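Local atomic coordinates of particle-associated lyase (Acinetobacter bacteriophage AP22, PDB entry 4Y9V), a protein that binds the capsular saccharide of Acinetobacter baumannii as a trimeric phage tailspike and, as a lyase, probably cleaves it. Residues A[151-156]-A[204-209]; A[558-563]-A[586-591]; A[371-376]-A[398-403]. All coordinates share one frame; numbering follows the deposited sequence.

Contact 1. Residues A[151-156]-A[204-209]; sequences WLVIYC and LKVNPI. With EDO (1,2-ethanediol), chain E.
Strand 151-156 pairs antiparallel with the end of strand 201-207, Leu-152 facing Lys-205 as a non-hydrogen-bonded pair and Val-153 facing Leu-204 as a hydrogen-bonded one, with N of Val-153 bonded to O of Leu-204 and N of Leu-204 to O of Val-153, each at 2.9 Å, and N of Val-206 to O of Trp-151 at 3.0 Å.

The side chains on the face of Trp-151, Val-153, Leu-204 and Val-206 carry most of the apolar contact. The indole, its CG anti to the backbone N (chi1 175°), lies across Val-206, which spreads both methyls over one face of it. CG2 makes a CH-pi contact with the five-membered ring, 3.7 Å from its centroid and almost on the ring normal, while CG1 lies over the CE3-CZ3 side of the six-membered ring, 3.6 Å from CE3 of Trp-151. Pro-208 comes to the edge of the same ring, CB to CZ3. The CG2 methyl of Val-206 also touches CG2 of Val-153 at 3.6 Å, and Val-153 in turn packs its CB on CB of Leu-204. Across the sheet, CD2 of Leu-152 rests on CB of Lys-205, whose ammonium forms a salt bridge with Asp-150. Phe-174 meets the Trp-151 ring edge-to-face. Farther along, O1 of an ethanediol, probably from the crystallisation liquor, donates to O of Ile-209 at 2.9 Å.

Within this tailspike Ig-like domain, one face of the indole is thus covered by the methyls of Val-206, while backbone bonds set the register. Beyond the last of them the strands part and the pairing yields to water, modelled at two closely spaced sites, which joins N of Trp-151 to O of Val-206.

Contact 2. Residues A[558-563]-A[586-591]; sequences VSVGNL and PTPVNS
Val-558 lies against the backbone of Val-589 and the side chain of Asn-590, where strands 555-561 and 586-594 run roughly antiparallel at 145° without direct backbone bonding between these residues. From CB outward, every side-chain carbon of Val-558 meets the carbonyl of Val-589. CB is 3.6 Å from that O, and CG1, anti to the backbone N (chi1 173°), comes to 3.4 Å of it. CG2 takes the other branch, reaching CB of Asn-590 at 3.7 Å while also lying near the same oxygen; the two side chains cross at about a right angle. The amide OD1 of Asn-590 is engaged by the backbone N of Arg-599.

Further along, Pro-588 points at the facing strand and sets CB 3.7 Å from O of Val-558, with the CA of Ser-559 a little farther off. Val-560 holds CG1 between its backbone N and carbonyl carbon (chi1 62°), and this methyl meets both parts of Pro-586: the carbonyl O at 3.7 Å and the ring carbon CG at 3.9 Å. Phe-614 and Leu-616 of strand 613-623 also touch Val-560, whereas Ile-602 and Trp-604 of strand 597-604 touch Pro-586, so each segment brings its own sheet to the interface.

The trimer adds further partners: OG of Ser-559 bonds to the N of Val-558 of the third subunit, and Val-589 packs on Val-560 of the second subunit. Chemically, valine methyls and proline ring carbons are set against each other and against carbonyl oxygens between two sheets of the C-terminal Ig-like domain. The polar backbone is used within each sheet and toward other subunits, which leaves side-chain carbon to join the two sheets.

Contact 3. Residues A[371-376]-A[398-403]; sequences EGQGCV and PLNSWS
Gln-373 reaches across to the turn formed by residues 398-403 and ties it down with both ends of its amide. Its OE1 accepts two backbone bonds, from N of Ser-401 at 2.8 Å and from N of Trp-402 at 3.1 Å, both donors tilted about 20° from the carbonyl plane. Its NE2 gives a nearly straight bond of 2.9 Å to OD1 of Asn-400, which lies close to the Gln-373 amide plane; the two amide planes are turned 65° apart. Three bonds thus limit rotation of the Gln-373 amide. The extended side chain, with CD set by a chi2 of -163°, brings OE1 up to the backbone N atoms of the loop, and CB of Gln-373 lies 3.9 Å from CB of Trp-402.

The tightest packing is at Gly-374, whose CA is 3.3 Å from O of Ser-403. A beta carbon here would clash with that oxygen; the combination of phi and psi at Gly-374 would also press it against the preceding carbonyl oxygen, and so favours glycine. CD2 of Leu-399 approaches N of Gly-374 at 3.7 Å.

The solvent side, where Asn-400 and Ser-401 are exposed, is held instead by the hydrogen bonds of Gln-373, with little carbon packing. Pro-398 touches NE2 of Gln-373 through CD alone. The partly exposed Trp-402 approaches O of Gly-372 obliquely through CD1 and has a cation-pi partner in Arg-370. Deeper in, a water lies between O of Val-376 and O of Ser-403, 2.8 Å from each.

In the pectin lyase-like beta-helix, these are loops on successive coils: one joins strand 366-368 to strand 376-378, the other strand 391-394 to strand 405-409. Just past the contact, strands 376-378 and 405-409 lie side by side in a parallel sheet, with Val-376 bonded through its backbone to Leu-404 and His-406.

In the fold
The three contacts follow one another along an elongated chain and none touches another. Contact 1 belongs to the first Ig-like range, contact 3 to the pectin lyase-like body and contact 2 to the second Ig-like range near the C-terminus. The centres of contacts 1 and 2 are about 72 Å apart, with contact 3 about 42 Å from the first and 44 Å from the second. The bound glycan is held by residues of both the first Ig-like range, including Arg-166, Tyr-168 and Tyr-169, and the beta-helix, including Tyr-278 and His-337. Contact 1 therefore pairs strands of a domain that contributes to this pocket, while contact 2 lies at the trimer interface.

Contact 1. Residues A[151-156]-A[204-209]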
# COMPACT_ATOMS: atom_id res chain seq x y z
N TRP A 151 7.49 -30.49 -0.14
CA TRP A 151 6.54 -29.80 0.70
C TRP A 151 6.28 -30.67 1.93
O TRP A 151 5.73 -31.76 1.81
CB TRP A 151 5.25 -29.54 -0.10
CG TRP A 151 4.10 -28.94 0.65
CD1 TRP A 151 4.01 -28.53 1.95
CD2 TRP A 151 2.81 -28.71 0.06
NE1 TRP A 151 2.75 -28.07 2.21
CE2 TRP A 151 1.99 -28.16 1.08
CE3 TRP A 151 2.27 -28.89 -1.20
CZ2 TRP A 151 0.65 -27.83 0.84
CZ3 TRP A 151 0.95 -28.55 -1.44
CH2 TRP A 151 0.16 -28.01 -0.43
N LEU A 152 6.74 -30.18 3.09
CA LEU A 152 6.51 -30.85 4.34
C LEU A 152 5.53 -30.01 5.19
O LEU A 152 5.43 -28.79 5.05
CB LEU A 152 7.80 -31.07 5.16
CG LEU A 152 8.92 -31.80 4.41
CD1 LEU A 152 10.12 -31.94 5.36
CD2 LEU A 152 8.49 -33.15 3.88
N VAL A 153 4.85 -30.71 6.08
CA VAL A 153 3.98 -30.08 7.08
C VAL A 153 4.54 -30.43 8.45
O VAL A 153 4.72 -31.60 8.79
CB VAL A 153 2.53 -30.59 6.99
CG1 VAL A 153 1.64 -29.73 7.89
CG2 VAL A 153 2.02 -30.60 5.55
N ILE A 154 4.80 -29.40 9.26
CA ILE A 154 5.05 -29.55 10.68
C ILE A 154 3.68 -29.40 11.33
O ILE A 154 2.99 -28.41 11.08
CB ILE A 154 6.01 -28.45 11.18
CG1 ILE A 154 7.35 -28.50 10.47
CG2 ILE A 154 6.15 -28.50 12.71
CD1 ILE A 154 8.21 -27.26 10.64
N TYR A 155 3.26 -30.35 12.17
CA TYR A 155 1.91 -30.28 12.74
C TYR A 155 1.89 -30.85 14.13
O TYR A 155 2.38 -31.96 14.37
CB TYR A 155 0.89 -31.03 11.84
CG TYR A 155 -0.55 -30.85 12.26
CD1 TYR A 155 -1.24 -29.68 11.99
CD2 TYR A 155 -1.21 -31.85 12.96
CE1 TYR A 155 -2.55 -29.50 12.38
CE2 TYR A 155 -2.54 -31.68 13.34
CZ TYR A 155 -3.21 -30.51 13.06
OH TYR A 155 -4.52 -30.41 13.47
N CYS A 156 1.31 -30.09 15.05
CA CYS A 156 1.10 -30.56 16.43
C CYS A 156 -0.30 -31.12 16.57
O CYS A 156 -1.28 -30.43 16.34
CB CYS A 156 1.29 -29.39 17.38
SG CYS A 156 1.05 -29.85 19.13
N LEU A 204 4.69 -34.39 8.05
CA LEU A 204 3.99 -34.92 6.91
C LEU A 204 4.72 -34.54 5.63
O LEU A 204 5.34 -33.48 5.57
CB LEU A 204 2.55 -34.42 6.81
CG LEU A 204 1.77 -34.34 8.12
CD1 LEU A 204 0.38 -33.75 7.89
CD2 LEU A 204 1.67 -35.72 8.80
N LYS A 205 4.60 -35.37 4.60
CA LYS A 205 5.05 -35.04 3.27
C LYS A 205 3.85 -34.98 2.35
O LYS A 205 3.03 -35.93 2.38
CB LYS A 205 6.08 -36.09 2.78
CG LYS A 205 6.59 -35.83 1.39
CD LYS A 205 7.77 -36.68 1.04
CE LYS A 205 8.11 -36.61 -0.45
NZ LYS A 205 9.44 -37.19 -0.74
N VAL A 206 3.76 -33.94 1.53
CA VAL A 206 2.63 -33.72 0.64
C VAL A 206 2.98 -34.09 -0.79
O VAL A 206 4.03 -33.75 -1.29
CB VAL A 206 2.17 -32.24 0.71
CG1 VAL A 206 0.94 -32.02 -0.15
CG2 VAL A 206 1.90 -31.82 2.15
N ASN A 207 2.01 -34.74 -1.45
CA ASN A 207 2.06 -35.00 -2.90
C ASN A 207 0.95 -34.15 -3.50
O ASN A 207 -0.22 -34.52 -3.36
CB ASN A 207 1.81 -36.50 -3.13
CG ASN A 207 1.91 -36.89 -4.58
OD1 ASN A 207 1.97 -36.03 -5.41
ND2 ASN A 207 1.91 -38.20 -4.84
N PRO A 208 1.25 -32.99 -4.06
CA PRO A 208 0.22 -32.03 -4.45
C PRO A 208 -0.52 -32.46 -5.73
O PRO A 208 0.05 -33.17 -6.57
CB PRO A 208 1.00 -30.75 -4.67
CG PRO A 208 2.37 -31.24 -5.15
CD PRO A 208 2.61 -32.44 -4.30
N ILE A 209 -1.73 -31.94 -5.88
CA ILE A 209 -2.51 -32.10 -7.12
C ILE A 209 -2.46 -30.81 -7.94
O ILE A 209 -2.47 -29.71 -7.40
CB ILE A 209 -3.97 -32.47 -6.81
CG1 ILE A 209 -4.69 -32.97 -8.08
CG2 ILE A 209 -4.76 -31.34 -6.14
CD1 ILE A 209 -6.05 -33.60 -7.82
C1 EDO E . -4.67 -26.58 -8.10
O1 EDO E . -4.69 -27.99 -7.97
C2 EDO E . -3.68 -26.21 -9.18
O2 EDO E . -2.38 -26.58 -8.72
O HOH W 1 6.30 -32.28 -2.02
O HOH W 2 6.59 -32.96 -1.42

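Contact 2. Residues A[558-563]-A[586-591]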
# COMPACT_ATOMS: atom_id res chain seq x y z
N VAL A 558 3.95 27.04 31.58
CA VAL A 558 3.33 28.37 31.46
C VAL A 558 4.44 29.40 31.22
O VAL A 558 5.46 29.38 31.90
CB VAL A 558 2.51 28.72 32.71
CG1 VAL A 558 2.02 30.18 32.62
CG2 VAL A 558 1.40 27.72 32.85
N SER A 559 4.21 30.32 30.28
CA SER A 559 5.09 31.43 29.97
C SER A 559 4.30 32.73 29.84
O SER A 559 3.08 32.68 29.64
CB SER A 559 5.83 31.14 28.67
OG SER A 559 6.91 32.00 28.35
N VAL A 560 4.96 33.86 29.96
CA VAL A 560 4.34 35.19 29.87
C VAL A 560 4.98 35.96 28.73
O VAL A 560 6.20 35.87 28.49
CB VAL A 560 4.46 35.89 31.24
CG1 VAL A 560 5.86 36.14 31.70
CG2 VAL A 560 3.65 37.18 31.27
N GLY A 561 4.19 36.75 28.01
CA GLY A 561 4.74 37.50 26.92
C GLY A 561 3.86 38.61 26.44
O GLY A 561 2.70 38.78 26.83
N ASN A 562 4.44 39.40 25.53
CA ASN A 562 3.80 40.58 24.98
C ASN A 562 2.71 40.21 23.98
O ASN A 562 2.68 39.11 23.41
CB ASN A 562 4.90 41.41 24.34
CG ASN A 562 4.55 42.86 24.11
OD1 ASN A 562 3.50 43.37 24.49
ND2 ASN A 562 5.53 43.54 23.53
N LEU A 563 1.82 41.17 23.75
CA LEU A 563 0.80 41.10 22.74
C LEU A 563 1.36 41.32 21.33
O LEU A 563 2.25 42.18 21.15
CB LEU A 563 -0.25 42.22 22.95
CG LEU A 563 -0.98 42.21 24.29
CD1 LEU A 563 -1.85 43.44 24.37
CD2 LEU A 563 -1.76 40.93 24.52
N PRO A 586 6.96 39.67 36.16
CA PRO A 586 5.85 38.72 36.18
C PRO A 586 6.32 37.27 36.25
O PRO A 586 6.73 36.69 35.25
CB PRO A 586 5.22 38.99 34.81
CG PRO A 586 6.38 39.33 33.92
CD PRO A 586 7.29 40.11 34.80
N THR A 587 6.31 36.63 37.44
CA THR A 587 6.75 35.23 37.50
C THR A 587 5.64 34.32 36.98
O THR A 587 4.56 34.28 37.58
CB THR A 587 7.10 34.85 38.94
OG1 THR A 587 8.21 35.63 39.41
CG2 THR A 587 7.49 33.36 39.02
N PRO A 588 5.88 33.57 35.91
CA PRO A 588 4.82 32.73 35.35
C PRO A 588 4.73 31.40 36.11
O PRO A 588 5.77 30.80 36.41
CB PRO A 588 5.29 32.50 33.90
CG PRO A 588 6.82 32.50 34.01
CD PRO A 588 7.12 33.53 35.10
N VAL A 589 3.51 30.95 36.36
CA VAL A 589 3.26 29.70 37.04
C VAL A 589 2.02 29.03 36.48
O VAL A 589 1.15 29.69 35.90
CB VAL A 589 3.05 29.88 38.58
CG1 VAL A 589 4.24 30.62 39.19
CG2 VAL A 589 1.75 30.63 38.89
N ASN A 590 1.89 27.71 36.71
CA ASN A 590 0.60 27.06 36.55
C ASN A 590 -0.05 26.94 37.93
O ASN A 590 0.44 26.25 38.82
CB ASN A 590 0.68 25.68 35.89
CG ASN A 590 -0.73 25.20 35.63
OD1 ASN A 590 -1.55 25.94 35.10
ND2 ASN A 590 -1.00 23.95 36.01
N SER A 591 -1.16 27.67 38.11
CA SER A 591 -1.78 27.75 39.43
C SER A 591 -2.68 26.57 39.79
O SER A 591 -2.93 26.40 41.01
CB SER A 591 -2.54 29.09 39.56
OG SER A 591 -3.74 29.13 38.81

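Contact 3. Residues A[371-376]-A[398-403]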
# COMPACT_ATOMS: atom_id res chain seq x y z
N GLU A 371 -24.79 -3.35 12.33
CA GLU A 371 -25.99 -2.87 13.01
C GLU A 371 -25.87 -2.97 14.51
O GLU A 371 -26.39 -2.12 15.25
CB GLU A 371 -27.23 -3.60 12.52
CG GLU A 371 -27.51 -3.40 11.02
CD GLU A 371 -27.68 -1.95 10.65
OE1 GLU A 371 -28.59 -1.27 11.19
OE2 GLU A 371 -26.88 -1.39 9.90
N GLY A 372 -25.18 -4.02 14.98
CA GLY A 372 -25.00 -4.28 16.40
C GLY A 372 -23.91 -3.47 17.10
O GLY A 372 -23.62 -3.77 18.26
N GLN A 373 -23.37 -2.47 16.42
CA GLN A 373 -22.36 -1.50 16.87
C GLN A 373 -20.93 -2.01 16.64
O GLN A 373 -20.60 -3.18 16.89
CB GLN A 373 -22.45 -1.08 18.33
CG GLN A 373 -23.82 -0.52 18.73
CD GLN A 373 -23.75 0.25 20.01
OE1 GLN A 373 -22.73 0.26 20.72
NE2 GLN A 373 -24.85 0.92 20.36
N GLY A 374 -20.09 -1.08 16.23
CA GLY A 374 -18.66 -1.32 16.05
C GLY A 374 -18.31 -1.68 14.61
O GLY A 374 -19.11 -2.21 13.84
N CYS A 375 -17.03 -1.39 14.25
CA CYS A 375 -16.48 -1.72 12.95
C CYS A 375 -15.55 -2.91 12.92
O CYS A 375 -15.53 -3.64 11.93
CB CYS A 375 -15.73 -0.52 12.38
SG CYS A 375 -16.82 0.83 11.80
N VAL A 376 -14.71 -3.09 13.96
CA VAL A 376 -13.67 -4.08 13.96
C VAL A 376 -13.72 -4.84 15.28
O VAL A 376 -13.73 -4.20 16.35
CB VAL A 376 -12.26 -3.43 13.80
CG1 VAL A 376 -11.17 -4.49 13.81
CG2 VAL A 376 -12.19 -2.62 12.51
N PRO A 398 -24.38 4.95 18.55
CA PRO A 398 -23.67 5.68 19.60
C PRO A 398 -22.38 5.03 20.06
O PRO A 398 -21.65 5.66 20.85
CB PRO A 398 -24.69 5.76 20.77
CG PRO A 398 -26.03 5.51 20.10
CD PRO A 398 -25.69 4.48 19.04
N LEU A 399 -22.07 3.80 19.63
CA LEU A 399 -20.80 3.15 19.97
C LEU A 399 -20.59 3.05 21.48
O LEU A 399 -19.47 3.03 21.98
CB LEU A 399 -19.61 3.81 19.27
CG LEU A 399 -19.62 3.65 17.73
CD1 LEU A 399 -18.86 4.80 17.08
CD2 LEU A 399 -19.04 2.32 17.33
N ASN A 400 -21.70 2.91 22.20
CA ASN A 400 -21.67 2.82 23.66
C ASN A 400 -21.50 1.40 24.16
O ASN A 400 -20.91 1.20 25.23
CB ASN A 400 -22.95 3.42 24.26
CG ASN A 400 -24.20 2.68 23.85
OD1 ASN A 400 -24.51 2.67 22.66
ND2 ASN A 400 -24.88 2.08 24.79
N SER A 401 -21.99 0.42 23.40
CA SER A 401 -21.89 -0.98 23.82
C SER A 401 -20.70 -1.66 23.17
O SER A 401 -20.05 -2.50 23.81
CB SER A 401 -23.21 -1.69 23.52
OG SER A 401 -23.10 -3.01 23.97
N TRP A 402 -20.37 -1.33 21.93
CA TRP A 402 -19.17 -1.78 21.29
C TRP A 402 -18.50 -0.55 20.69
O TRP A 402 -19.14 0.26 20.02
CB TRP A 402 -19.46 -2.82 20.16
CG TRP A 402 -20.12 -4.04 20.71
CD1 TRP A 402 -21.46 -4.26 20.90
CD2 TRP A 402 -19.46 -5.21 21.22
NE1 TRP A 402 -21.67 -5.47 21.49
CE2 TRP A 402 -20.46 -6.09 21.69
CE3 TRP A 402 -18.12 -5.59 21.30
CZ2 TRP A 402 -20.15 -7.31 22.25
CZ3 TRP A 402 -17.81 -6.82 21.87
CH2 TRP A 402 -18.83 -7.66 22.33
N SER A 403 -17.19 -0.42 20.95
CA SER A 403 -16.41 0.67 20.41
C SER A 403 -16.10 0.43 18.93
O SER A 403 -16.35 -0.62 18.37
CB SER A 403 -15.12 0.79 21.20
OG SER A 403 -15.34 1.34 22.50
O HOH W 3 -16.19 -3.21 17.30